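Local coordinates for fat acid-binding protein (Eubacterium ventriosum, PDB 3NYI), which is a DegV-family protein that carries a bound stearic acid and probably binds fatty acids, at residues A[50-55]-A[275-280]; A[139-144]-A[291-296]; A[169-174]-A[193-198]. One frame throughout, in Å; residues are numbered along the deposited sequence.

Interaction 1 (A[50-55]-A[275-280]). With STE (stearic acid), chain C.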
# COMPACT_ATOMS: atom_id res chain seq x y z
N GLU A 50 2.61 17.61 4.24
CA GLU A 50 3.86 18.35 4.38
C GLU A 50 4.97 17.71 3.57
O GLU A 50 5.78 18.40 2.94
CB GLU A 50 4.34 18.36 5.83
CG GLU A 50 3.39 18.92 6.85
CD GLU A 50 4.00 18.88 8.23
OE1 GLU A 50 3.63 18.00 9.03
OE2 GLU A 50 4.89 19.72 8.51
N CYS A 51 5.04 16.39 3.62
CA CYS A 51 6.07 15.67 2.89
C CYS A 51 5.96 15.90 1.39
O CYS A 51 6.96 16.15 0.72
CB CYS A 51 6.01 14.17 3.21
SG CYS A 51 7.36 13.21 2.51
N TYR A 52 4.74 15.81 0.85
CA TYR A 52 4.56 16.04 -0.57
C TYR A 52 5.02 17.45 -0.93
O TYR A 52 5.62 17.68 -1.98
CB TYR A 52 3.09 15.86 -0.96
CG TYR A 52 2.68 14.43 -1.33
CD1 TYR A 52 2.34 13.50 -0.36
CD2 TYR A 52 2.60 14.04 -2.66
CE1 TYR A 52 1.94 12.20 -0.71
CE2 TYR A 52 2.20 12.74 -3.02
CZ TYR A 52 1.88 11.83 -2.04
OH TYR A 52 1.47 10.55 -2.40
N GLN A 53 4.72 18.40 -0.04
CA GLN A 53 5.10 19.79 -0.26
C GLN A 53 6.61 19.96 -0.39
O GLN A 53 7.08 20.62 -1.32
CB GLN A 53 4.57 20.70 0.85
CG GLN A 53 3.25 21.38 0.52
CD GLN A 53 3.29 22.20 -0.76
OE1 GLN A 53 4.34 22.70 -1.17
NE2 GLN A 53 2.14 22.34 -1.40
N ARG A 54 7.36 19.37 0.54
CA ARG A 54 8.81 19.46 0.48
C ARG A 54 9.33 18.99 -0.87
O ARG A 54 10.21 19.61 -1.45
CB ARG A 54 9.46 18.63 1.60
CG ARG A 54 9.28 19.21 2.99
CD ARG A 54 10.04 20.51 3.15
NE ARG A 54 11.45 20.37 2.80
CZ ARG A 54 12.39 19.92 3.63
NH1 ARG A 54 12.06 19.56 4.86
NH2 ARG A 54 13.64 19.82 3.22
N MSE A 55 8.77 17.90 -1.39
CA MSE A 55 9.22 17.39 -2.68
C MSE A 55 8.79 18.28 -3.83
O MSE A 55 9.54 18.47 -4.79
CB MSE A 55 8.73 15.95 -2.92
CG MSE A 55 9.22 14.96 -1.89
SE MSE A 55 8.62 13.15 -2.41
CE MSE A 55 10.10 12.61 -3.42
N VAL A 275 5.39 6.73 2.58
CA VAL A 275 6.20 5.55 2.23
C VAL A 275 6.32 5.37 0.70
O VAL A 275 7.41 5.18 0.16
CB VAL A 275 5.65 4.26 2.87
CG1 VAL A 275 6.43 3.03 2.36
CG2 VAL A 275 5.69 4.35 4.39
N SER A 276 5.19 5.41 -0.00
CA SER A 276 5.24 5.28 -1.45
C SER A 276 5.74 6.53 -2.15
O SER A 276 6.51 6.45 -3.12
CB SER A 276 3.86 4.91 -2.02
OG SER A 276 3.46 3.63 -1.59
N ALA A 277 5.29 7.69 -1.68
CA ALA A 277 5.60 8.93 -2.37
C ALA A 277 7.10 9.24 -2.40
O ALA A 277 7.59 9.83 -3.36
CB ALA A 277 4.81 10.10 -1.78
N VAL A 278 7.82 8.87 -1.35
CA VAL A 278 9.26 9.09 -1.35
C VAL A 278 9.87 8.37 -2.54
O VAL A 278 10.84 8.83 -3.15
CB VAL A 278 9.92 8.65 -0.02
CG1 VAL A 278 11.42 8.49 -0.18
CG2 VAL A 278 9.61 9.67 1.10
N HIS A 279 9.27 7.24 -2.91
CA HIS A 279 9.81 6.41 -3.97
C HIS A 279 9.18 6.64 -5.34
O HIS A 279 9.83 6.36 -6.36
CB HIS A 279 9.74 4.92 -3.54
CG HIS A 279 10.64 4.61 -2.39
ND1 HIS A 279 11.95 4.22 -2.55
CD2 HIS A 279 10.45 4.72 -1.05
CE1 HIS A 279 12.52 4.05 -1.37
NE2 HIS A 279 11.62 4.36 -0.44
N THR A 280 7.95 7.16 -5.39
CA THR A 280 7.32 7.44 -6.68
C THR A 280 7.51 8.87 -7.15
O THR A 280 7.39 9.15 -8.34
CB THR A 280 5.79 7.21 -6.65
OG1 THR A 280 5.18 8.08 -5.68
CG2 THR A 280 5.46 5.76 -6.33
C1 STE C . 11.71 1.21 3.77
O1 STE C . 11.90 0.14 4.27
O2 STE C . 12.59 2.02 3.77
C2 STE C . 10.43 1.45 2.95
C3 STE C . 10.71 1.29 1.43
C4 STE C . 9.45 1.64 0.62
C5 STE C . 9.62 1.26 -0.87
C6 STE C . 8.36 1.68 -1.67
C7 STE C . 8.54 1.39 -3.18
C8 STE C . 7.20 1.68 -3.90
C9 STE C . 7.31 1.45 -5.42
C10 STE C . 5.97 1.84 -6.09
C11 STE C . 4.95 0.73 -5.84
C12 STE C . 3.59 1.19 -5.27
C13 STE C . 3.21 2.64 -5.59
C14 STE C . 1.74 2.63 -6.07
C15 STE C . 1.12 4.04 -6.04
C16 STE C . -0.19 4.03 -6.87
C17 STE C . -1.37 3.60 -5.97
C18 STE C . -2.71 3.74 -6.72

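Interaction 2 (A[139-144]-A[291-296])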
# COMPACT_ATOMS: atom_id res chain seq x y z
N VAL A 139 -10.64 -7.51 7.50
CA VAL A 139 -11.60 -6.86 8.39
C VAL A 139 -13.02 -7.34 8.08
O VAL A 139 -13.80 -7.65 8.99
CB VAL A 139 -11.53 -5.33 8.30
CG1 VAL A 139 -12.75 -4.69 8.98
CG2 VAL A 139 -10.22 -4.81 8.90
N ARG A 140 -13.35 -7.41 6.80
CA ARG A 140 -14.66 -7.91 6.37
C ARG A 140 -14.93 -9.34 6.84
O ARG A 140 -15.99 -9.63 7.40
CB ARG A 140 -14.80 -7.84 4.85
CG ARG A 140 -14.88 -6.44 4.28
CD ARG A 140 -14.85 -6.49 2.76
NE ARG A 140 -14.83 -5.15 2.17
CZ ARG A 140 -15.67 -4.75 1.23
NH1 ARG A 140 -16.59 -5.59 0.75
NH2 ARG A 140 -15.59 -3.52 0.75
N MSE A 141 -13.96 -10.23 6.60
CA MSE A 141 -14.13 -11.64 6.96
C MSE A 141 -14.42 -11.83 8.44
O MSE A 141 -15.34 -12.58 8.81
CB MSE A 141 -12.94 -12.49 6.49
CG MSE A 141 -12.86 -12.60 4.96
SE MSE A 141 -11.47 -13.83 4.33
CE MSE A 141 -9.93 -12.63 4.50
N LEU A 142 -13.64 -11.16 9.28
CA LEU A 142 -13.82 -11.24 10.72
C LEU A 142 -15.14 -10.63 11.16
O LEU A 142 -15.81 -11.18 12.02
CB LEU A 142 -12.65 -10.57 11.45
CG LEU A 142 -11.30 -11.22 11.15
CD1 LEU A 142 -10.22 -10.67 12.08
CD2 LEU A 142 -11.38 -12.74 11.26
N GLU A 143 -15.53 -9.50 10.58
CA GLU A 143 -16.81 -8.90 10.92
C GLU A 143 -17.99 -9.75 10.44
O GLU A 143 -19.05 -9.78 11.07
CB GLU A 143 -16.90 -7.45 10.42
CG GLU A 143 -15.84 -6.56 11.09
CD GLU A 143 -16.02 -5.07 10.82
OE1 GLU A 143 -16.95 -4.70 10.06
OE2 GLU A 143 -15.23 -4.28 11.38
N ASP A 144 -17.80 -10.46 9.33
CA ASP A 144 -18.84 -11.34 8.82
C ASP A 144 -18.87 -12.68 9.58
O ASP A 144 -19.66 -13.57 9.26
CB ASP A 144 -18.69 -11.57 7.31
CG ASP A 144 -18.85 -10.29 6.50
OD1 ASP A 144 -19.37 -9.30 7.07
OD2 ASP A 144 -18.46 -10.27 5.31
N ARG A 291 -9.85 -9.41 -5.21
CA ARG A 291 -11.03 -10.27 -5.28
C ARG A 291 -11.85 -10.11 -4.01
O ARG A 291 -11.29 -9.93 -2.93
CB ARG A 291 -10.64 -11.75 -5.42
CG ARG A 291 -10.35 -12.21 -6.83
CD ARG A 291 -11.62 -12.28 -7.65
NE ARG A 291 -12.51 -13.34 -7.19
CZ ARG A 291 -12.54 -14.56 -7.71
NH1 ARG A 291 -11.71 -14.90 -8.69
NH2 ARG A 291 -13.39 -15.46 -7.23
N LYS A 292 -13.17 -10.17 -4.13
CA LYS A 292 -14.02 -10.24 -2.94
C LYS A 292 -13.91 -11.64 -2.35
O LYS A 292 -14.14 -12.63 -3.04
CB LYS A 292 -15.49 -9.97 -3.29
CG LYS A 292 -15.75 -8.69 -4.04
CD LYS A 292 -17.10 -8.84 -4.77
CE LYS A 292 -17.62 -7.51 -5.28
NZ LYS A 292 -19.00 -7.69 -5.84
N TYR A 293 -13.55 -11.73 -1.07
CA TYR A 293 -13.35 -13.05 -0.46
C TYR A 293 -14.55 -13.99 -0.66
O TYR A 293 -14.36 -15.20 -0.78
CB TYR A 293 -13.00 -12.94 1.03
CG TYR A 293 -14.21 -12.84 1.94
CD1 TYR A 293 -14.83 -13.98 2.42
CD2 TYR A 293 -14.72 -11.60 2.30
CE1 TYR A 293 -15.95 -13.89 3.25
CE2 TYR A 293 -15.83 -11.50 3.12
CZ TYR A 293 -16.44 -12.65 3.59
OH TYR A 293 -17.54 -12.55 4.41
N GLU A 294 -15.76 -13.44 -0.68
CA GLU A 294 -17.00 -14.23 -0.81
C GLU A 294 -17.02 -15.08 -2.07
O GLU A 294 -17.74 -16.08 -2.14
CB GLU A 294 -18.24 -13.33 -0.87
CG GLU A 294 -18.48 -12.50 0.37
CD GLU A 294 -17.91 -11.11 0.25
OE1 GLU A 294 -16.87 -10.95 -0.42
OE2 GLU A 294 -18.50 -10.17 0.83
N THR A 295 -16.25 -14.66 -3.06
CA THR A 295 -16.30 -15.27 -4.38
C THR A 295 -15.24 -16.36 -4.55
O THR A 295 -15.21 -17.06 -5.56
CB THR A 295 -16.16 -14.20 -5.49
OG1 THR A 295 -14.86 -13.61 -5.42
CG2 THR A 295 -17.19 -13.10 -5.30
N LEU A 296 -14.39 -16.52 -3.54
CA LEU A 296 -13.26 -17.43 -3.67
C LEU A 296 -13.65 -18.88 -3.43
O LEU A 296 -14.58 -19.17 -2.68
CB LEU A 296 -12.12 -17.02 -2.73
CG LEU A 296 -11.41 -15.75 -3.19
CD1 LEU A 296 -10.39 -15.31 -2.15
CD2 LEU A 296 -10.75 -15.99 -4.54

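Interaction 3 (A[169-174]-A[193-198])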
# COMPACT_ATOMS: atom_id res chain seq x y z
N GLY A 169 5.23 10.59 -12.14
CA GLY A 169 5.65 11.77 -12.89
C GLY A 169 7.01 11.66 -13.57
O GLY A 169 7.33 12.42 -14.48
N SER A 170 7.82 10.70 -13.13
CA SER A 170 9.17 10.52 -13.64
C SER A 170 9.72 9.23 -13.06
O SER A 170 9.09 8.63 -12.19
CB SER A 170 10.07 11.68 -13.18
OG SER A 170 10.28 11.63 -11.77
N LEU A 171 10.89 8.81 -13.53
CA LEU A 171 11.53 7.62 -12.97
C LEU A 171 12.55 7.99 -11.89
O LEU A 171 13.13 7.10 -11.26
CB LEU A 171 12.26 6.84 -14.07
CG LEU A 171 11.42 6.04 -15.07
CD1 LEU A 171 12.34 5.17 -15.91
CD2 LEU A 171 10.42 5.19 -14.34
N ASP A 172 12.78 9.29 -11.69
CA ASP A 172 13.86 9.77 -10.82
C ASP A 172 13.81 9.19 -9.41
O ASP A 172 14.82 8.72 -8.88
CB ASP A 172 13.84 11.30 -10.75
CG ASP A 172 14.06 11.96 -12.10
OD1 ASP A 172 14.60 11.30 -13.01
OD2 ASP A 172 13.67 13.14 -12.25
N TYR A 173 12.64 9.24 -8.78
CA TYR A 173 12.51 8.77 -7.40
C TYR A 173 12.60 7.25 -7.27
O TYR A 173 13.24 6.75 -6.35
CB TYR A 173 11.22 9.30 -6.77
CG TYR A 173 11.11 10.82 -6.80
CD1 TYR A 173 11.59 11.58 -5.74
CD2 TYR A 173 10.52 11.48 -7.87
CE1 TYR A 173 11.49 12.98 -5.76
CE2 TYR A 173 10.41 12.87 -7.89
CZ TYR A 173 10.89 13.62 -6.82
OH TYR A 173 10.79 15.01 -6.81
N LEU A 174 11.96 6.53 -8.19
CA LEU A 174 12.05 5.07 -8.21
C LEU A 174 13.50 4.61 -8.31
O LEU A 174 13.90 3.71 -7.59
CB LEU A 174 11.24 4.48 -9.37
CG LEU A 174 9.72 4.52 -9.21
CD1 LEU A 174 9.01 4.17 -10.52
CD2 LEU A 174 9.29 3.58 -8.08
N VAL A 193 9.80 10.08 -21.17
CA VAL A 193 8.91 8.93 -21.01
C VAL A 193 8.56 8.65 -19.55
O VAL A 193 9.39 8.82 -18.65
CB VAL A 193 9.49 7.66 -21.67
CG1 VAL A 193 8.49 6.51 -21.61
CG2 VAL A 193 9.88 7.95 -23.12
N LYS A 194 7.32 8.24 -19.32
CA LYS A 194 6.88 7.74 -18.02
C LYS A 194 6.27 6.36 -18.21
O LYS A 194 5.71 6.05 -19.28
CB LYS A 194 5.85 8.67 -17.36
CG LYS A 194 6.35 10.10 -17.08
CD LYS A 194 6.15 10.96 -18.32
CE LYS A 194 6.46 12.42 -18.06
NZ LYS A 194 6.29 13.21 -19.31
N PRO A 195 6.39 5.52 -17.19
CA PRO A 195 5.86 4.15 -17.22
C PRO A 195 4.42 4.05 -16.78
O PRO A 195 3.94 4.84 -15.97
CB PRO A 195 6.75 3.43 -16.21
CG PRO A 195 7.06 4.51 -15.17
CD PRO A 195 7.20 5.78 -15.98
N VAL A 196 3.71 3.08 -17.35
CA VAL A 196 2.51 2.57 -16.73
C VAL A 196 3.02 1.35 -15.99
O VAL A 196 3.70 0.50 -16.57
CB VAL A 196 1.48 2.10 -17.77
CG1 VAL A 196 0.31 1.41 -17.08
CG2 VAL A 196 1.00 3.28 -18.63
N ILE A 197 2.71 1.27 -14.70
CA ILE A 197 3.31 0.26 -13.85
C ILE A 197 2.24 -0.66 -13.28
O ILE A 197 1.13 -0.23 -12.97
CB ILE A 197 4.09 0.93 -12.67
CG1 ILE A 197 5.14 1.91 -13.21
CG2 ILE A 197 4.74 -0.14 -11.74
CD1 ILE A 197 5.84 2.73 -12.12
N ILE A 198 2.58 -1.94 -13.13
CA ILE A 198 1.68 -2.89 -12.53
C ILE A 198 2.35 -3.50 -11.32
O ILE A 198 3.47 -3.97 -11.42
CB ILE A 198 1.34 -4.06 -13.50
CG1 ILE A 198 0.71 -3.53 -14.78
CG2 ILE A 198 0.43 -5.07 -12.80
CD1 ILE A 198 0.46 -4.61 -15.85

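Interaction 1 (A[50-55]-A[275-280])
Behind one wall of the stearic acid pocket of this DegV-family protein, Ala277 packs against the ring of Tyr52. Helix 274-280 stands between two neighbours, helix 48-57 behind it and the fatty acid in front. The segments 50-55 and 275-280 run nearly parallel, their axes 10° apart and 10.4 Å from each other at closest approach. The small methyl of Ala277 points toward helix 48-57, and Tyr52 CZ comes within 3.4 Å of Ala277 CB; alanine's single methyl suits so close an approach of the ring. Tyr52 CG lies anti to the carbonyl carbon (chi1 -88°), and the far end of the ring comes nearer the partner helix than its CB does. The phenol end, CZ and OH, meets the methyl, and the OH also forms a hydrogen bond with Ile272 O, so this buried polar atom is satisfied. Met55, a selenomethionine in the crystal, uses its flexible, polarisable side chain to lie against backbone carbonyls: Met55 SE is 3.6 Å from Ala277 O. A bend at chi3 (91°) places CE near the carbonyls of both Ala277 and Val278. Cys51 adds a looser apolar touch, its SG 4.4 Å from Val278 CG2. No hydrogen bond joins the two segments.

On the ligand side, His279 points away from helix 48-57 and lays one ring face against the acyl chain, toward the ring's rim, with CD2 3.6 Å from stearic acid C5. His279 lines the pocket itself, and through NE2 it also holds Thr65, whose OG1 is bonded to the fatty acid. The branched side chains of Val275 and Thr280 extend this apolar wall: Val275 CG1 lies 3.8 Å from stearic acid C4, and Thr280 CG2 lies 3.9 Å from stearic acid C13.

Interaction 2 (A[139-144]-A[291-296])
The ring of Tyr293 is sandwiched between Met141 CG, centred over one face, and Glu294 CD, set toward the rim of the opposite face, while Asp144 OD2 lies at its edge, in the ring plane. This Met-aromatic contact packs the 3-10 turn at the C terminus onto the end of helix 128-143. Met141 CG makes a CH-pi contact 3.3 Å from the Tyr293 ring centroid and 12° off its normal. The selenium of this selenomethionine sits obliquely, Met141 SE being 4.3 Å from the same centroid. A long, unbranched side chain suits such a place because it can lie against a flat ring.

At the polar end, Tyr293 OH donates a hydrogen bond to Asp144 OD2 at 2.6 Å, using the anti lone pair of the carboxylate, whose plane is turned 38° from the ring. A phenylalanine in place of Tyr293 would probably leave Asp144 OD2 without this donor, close to the like charge of Glu294. Arg140 CB approaches the ring obliquely, while its guanidinium is salt-bridged to Asp136 and Asp265.

The turn is braced internally through Thr295, whose hydroxyl bonds to Lys292 O. Arg291 grips that hydroxyl side-on, with Arg291 NE and NH2 each 3.0 Å from Thr295 OG1.

Interaction 3 (A[169-174]-A[193-198])
Leu171 and Pro195 lie side by side, their side chains running in opposite senses, which brings Leu171 CD2 to 3.5 Å from Pro195 CG. The contact packs the loop and first turn of helix 172-177 onto strand 194-200 of a mixed beta sheet. Leu171 leaves the backbone at an angle to the strand, but its CG, anti to the carbonyl carbon (chi1 -73°), starts the branch that ends with CD2 alongside the proline ring. Proline suits this place because it offers a rigid apolar surface; its carbonyl O is hydrogen-bonded to Thr167 OG1.

Three residues on, Leu174 and Ile197 meet tip to tip, Leu174 CD1 lying 3.8 Å from Ile197 CD1. In Ile197, CD1 is anti to CA (chi2 173°), so the branch is stretched out away from the backbone, to meet Leu174 CD1. Leu174 also touches the bound stearic acid, so the contact backs onto the lipid pocket.

Lys194 behaves differently. Its CG, anti to the carbonyl carbon (chi1 -60°), puts Lys194 CG 3.6 Å from Gly169 O; the chain then bends at chi2, and CE too is near that oxygen. The ammonium group is hydrogen-bonded to the carbonyls of Arg211 and Gly192. Nearby, Ser170 OG accepts a weak capping bond from Asp172 N ahead of the helix.

Strand 194-200 runs between the antiparallel strands 163-167 and 203-210. Pro195 and Ile197 point toward segment 169-174, while Val196 and Ile198 pack on helix 213-231.

In the fold
From the N terminus, the chain first supplies helix 48-57, the first half of interaction 1, and then helix 128-143, the first half of interaction 2. Interaction 3 comes next and closes a short loop of 18 residues, joining helix 172-177 to strand 194-200. Only near the C terminus do the longer loops close: helix 274-280 completes interaction 1, and the tail after strand 285-291 completes interaction 2. These two loops cross, and both enclose interaction 3. Interactions 1 and 3 touch near the lipid, where His279 O lies 3.3 Å from Leu174 CD2. Interaction 2 sits across the chain's centre, about 32 Å from interaction 1 between centres.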